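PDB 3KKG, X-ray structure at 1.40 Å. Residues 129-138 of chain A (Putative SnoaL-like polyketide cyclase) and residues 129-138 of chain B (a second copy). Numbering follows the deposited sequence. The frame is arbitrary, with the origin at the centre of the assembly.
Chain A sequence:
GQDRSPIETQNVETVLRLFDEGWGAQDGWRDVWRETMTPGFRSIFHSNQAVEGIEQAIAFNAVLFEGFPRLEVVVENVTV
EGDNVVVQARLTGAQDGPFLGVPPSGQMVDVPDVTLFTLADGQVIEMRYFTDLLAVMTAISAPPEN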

# COMPACT_ATOMS: atom_id res chain seq x y z
N TYR A 129 1.59 -0.85 6.68
CA TYR A 129 0.26 -1.16 6.24
C TYR A 129 -0.40 -0.02 5.51
O TYR A 129 -0.41 1.12 5.97
CB TYR A 129 -0.59 -1.58 7.47
CG TYR A 129 -1.96 -2.04 7.07
CD1 TYR A 129 -2.13 -3.29 6.51
CD2 TYR A 129 -3.07 -1.25 7.24
CE1 TYR A 129 -3.35 -3.70 6.08
CE2 TYR A 129 -4.32 -1.68 6.82
CZ TYR A 129 -4.45 -2.91 6.26
OH TYR A 129 -5.69 -3.35 5.82
N PHE A 130 -1.16 -0.39 4.46
CA PHE A 130 -2.11 0.53 3.84
C PHE A 130 -3.37 -0.18 3.43
O PHE A 130 -3.31 -1.27 2.85
CB PHE A 130 -1.59 1.15 2.56
CG PHE A 130 -0.33 1.94 2.69
CD1 PHE A 130 0.90 1.34 2.62
CD2 PHE A 130 -0.35 3.33 2.80
CE1 PHE A 130 2.09 2.10 2.72
CE2 PHE A 130 0.80 4.09 2.87
CZ PHE A 130 1.99 3.49 2.84
N THR A 131 -4.52 0.45 3.62
CA THR A 131 -5.77 0.14 2.92
C THR A 131 -6.35 1.41 2.35
O THR A 131 -5.71 2.44 2.37
CB THR A 131 -6.71 -0.67 3.82
OG1 THR A 131 -7.84 -1.12 3.03
CG2 THR A 131 -7.27 0.14 5.00
N ASP A 132 -7.61 1.36 1.89
CA ASP A 132 -8.28 2.62 1.52
C ASP A 132 -9.04 3.10 2.75
O ASP A 132 -10.24 2.96 2.92
CB ASP A 132 -9.25 2.39 0.37
CG ASP A 132 -9.74 3.72 -0.21
OD1 ASP A 132 -9.60 4.78 0.46
OD2 ASP A 132 -10.32 3.70 -1.32
N LEU A 133 -8.27 3.68 3.69
CA LEU A 133 -8.82 4.08 4.95
C LEU A 133 -9.78 5.25 4.78
O LEU A 133 -10.76 5.32 5.51
CB LEU A 133 -7.71 4.44 5.94
CG LEU A 133 -8.12 4.67 7.39
CD1 LEU A 133 -8.72 3.44 8.03
CD2 LEU A 133 -6.87 5.12 8.20
N LEU A 134 -9.57 6.13 3.81
CA LEU A 134 -10.52 7.21 3.56
C LEU A 134 -11.88 6.63 3.15
O LEU A 134 -12.95 7.04 3.64
CB LEU A 134 -10.02 8.13 2.44
CG LEU A 134 -10.97 9.26 2.07
CD1 LEU A 134 -11.20 10.19 3.29
CD2 LEU A 134 -10.41 10.04 0.84
N ALA A 135 -11.88 5.60 2.29
CA ALA A 135 -13.12 5.01 1.90
C ALA A 135 -13.79 4.32 3.09
O ALA A 135 -15.04 4.38 3.23
CB ALA A 135 -12.95 4.01 0.75
N VAL A 136 -13.01 3.66 3.93
CA VAL A 136 -13.58 2.99 5.12
C VAL A 136 -14.22 4.03 6.04
O VAL A 136 -15.40 3.90 6.47
CB VAL A 136 -12.53 2.17 5.87
CG1 VAL A 136 -13.06 1.70 7.25
CG2 VAL A 136 -12.06 0.94 5.04
N MSE A 137 -13.49 5.09 6.36
CA MSE A 137 -14.01 6.10 7.27
C MSE A 137 -15.23 6.76 6.68
O MSE A 137 -16.21 7.06 7.42
CB MSE A 137 -12.94 7.11 7.65
CG MSE A 137 -11.77 6.56 8.37
SE MSE A 137 -12.16 5.65 10.01
CE MSE A 137 -12.51 7.24 11.06
N THR A 138 -15.24 7.01 5.37
CA THR A 138 -16.42 7.60 4.72
C THR A 138 -17.63 6.67 4.81
O THR A 138 -18.75 7.15 5.14
CB THR A 138 -16.10 7.94 3.24
OG1 THR A 138 -15.01 8.85 3.25
CG2 THR A 138 -17.32 8.55 2.53
N TYR B 129 -2.22 1.47 -6.39
CA TYR B 129 -1.64 2.52 -5.59
C TYR B 129 -2.31 2.68 -4.24
O TYR B 129 -3.52 2.75 -4.13
CB TYR B 129 -1.72 3.85 -6.39
CG TYR B 129 -1.02 4.97 -5.68
CD1 TYR B 129 0.36 5.03 -5.68
CD2 TYR B 129 -1.71 5.95 -5.01
CE1 TYR B 129 1.02 6.00 -4.99
CE2 TYR B 129 -1.04 6.95 -4.32
CZ TYR B 129 0.32 6.97 -4.33
OH TYR B 129 1.01 7.95 -3.64
N PHE B 130 -1.46 2.96 -3.24
CA PHE B 130 -1.94 3.46 -1.95
C PHE B 130 -1.01 4.50 -1.38
O PHE B 130 0.21 4.32 -1.40
CB PHE B 130 -1.99 2.37 -0.88
CG PHE B 130 -2.87 1.20 -1.20
CD1 PHE B 130 -2.40 0.13 -1.92
CD2 PHE B 130 -4.16 1.11 -0.69
CE1 PHE B 130 -3.23 -0.98 -2.19
CE2 PHE B 130 -4.97 0.02 -0.92
CZ PHE B 130 -4.52 -1.00 -1.66
N THR B 131 -1.57 5.54 -0.78
CA THR B 131 -0.89 6.41 0.18
C THR B 131 -1.73 6.54 1.42
O THR B 131 -2.72 5.86 1.57
CB THR B 131 -0.46 7.72 -0.47
OG1 THR B 131 0.38 8.46 0.45
CG2 THR B 131 -1.64 8.63 -0.83
N ASP B 132 -1.39 7.49 2.31
CA ASP B 132 -2.30 7.78 3.42
C ASP B 132 -3.20 8.94 2.96
O ASP B 132 -3.04 10.11 3.28
CB ASP B 132 -1.53 8.21 4.66
CG ASP B 132 -2.43 8.25 5.89
OD1 ASP B 132 -3.68 8.28 5.74
OD2 ASP B 132 -1.89 8.31 7.03
N LEU B 133 -4.18 8.57 2.13
CA LEU B 133 -5.04 9.55 1.53
C LEU B 133 -5.94 10.20 2.56
O LEU B 133 -6.23 11.39 2.42
CB LEU B 133 -5.88 8.93 0.40
CG LEU B 133 -6.67 9.88 -0.48
CD1 LEU B 133 -5.79 10.83 -1.25
CD2 LEU B 133 -7.52 9.05 -1.47
N LEU B 134 -6.33 9.51 3.62
CA LEU B 134 -7.12 10.14 4.68
C LEU B 134 -6.30 11.26 5.34
O LEU B 134 -6.79 12.38 5.58
CB LEU B 134 -7.51 9.11 5.75
CG LEU B 134 -8.29 9.68 6.92
CD1 LEU B 134 -9.63 10.29 6.44
CD2 LEU B 134 -8.51 8.57 8.00
N ALA B 135 -5.01 11.02 5.60
CA ALA B 135 -4.20 12.03 6.20
C ALA B 135 -4.04 13.22 5.24
O ALA B 135 -4.04 14.39 5.68
CB ALA B 135 -2.83 11.51 6.62
N VAL B 136 -3.87 12.95 3.95
CA VAL B 136 -3.73 14.03 2.96
C VAL B 136 -5.00 14.88 2.94
O VAL B 136 -4.96 16.13 3.04
CB VAL B 136 -3.40 13.50 1.57
CG1 VAL B 136 -3.52 14.60 0.49
CG2 VAL B 136 -1.97 12.87 1.52
N MSE B 137 -6.15 14.23 2.82
CA MSE B 137 -7.41 14.97 2.73
C MSE B 137 -7.65 15.74 4.01
O MSE B 137 -8.15 16.90 3.96
CB MSE B 137 -8.57 14.05 2.39
CG MSE B 137 -8.48 13.36 1.09
SE MSE B 137 -8.33 14.50 -0.44
CE MSE B 137 -10.18 15.08 -0.46
N THR B 138 -7.31 15.17 5.16
CA THR B 138 -7.46 15.89 6.44
C THR B 138 -6.57 17.13 6.49
O THR B 138 -7.04 18.22 6.90
CB THR B 138 -7.17 14.95 7.63
OG1 THR B 138 -8.08 13.86 7.53
CG2 THR B 138 -7.31 15.67 8.97
O HOH W 1 -5.06 4.99 2.40

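The two copies are related by an exact two-fold axis, so each contact made by chain A recurs with the chains exchanged. Tyr129(A) lies out of reach of chain B. Phe130(A) points toward its own symmetry mate, and CB of Phe130(A) lies 3.7 Å from CB of Phe130(B). The Phe130(A) ring carries O of Phe130(B) over one face and has N of Asp132(B) at its edge. The strands cross at 112° and share no direct hydrogen bond. A water joins them instead. It donates to O of Thr131(A) and to O of Thr131(B), 2.6 Å from each, so both its protons are used.

Asp132(A) caps the helix that follows: its OD1 accepts from N of Ala135(A) at 3.0 Å. Leu133(A) meets the neighbouring helix through CD2, 3.8 Å from CD2 of Leu134(B). Leu134(A) is the centre of the helix contact. Its CA is 4.6 Å from CA of Leu134(B). CD1 of Leu134(A) is 3.5 Å from CD1 of Leu134(B). This is close apolar packing. Met137(A), a selenomethionine, extends the patch, with CG 3.8 Å from CD2 of Leu134(B). Thr138(A) makes no contact with chain B; its OG1 donates to O of Leu134(A) at 2.8 Å, within its own helix.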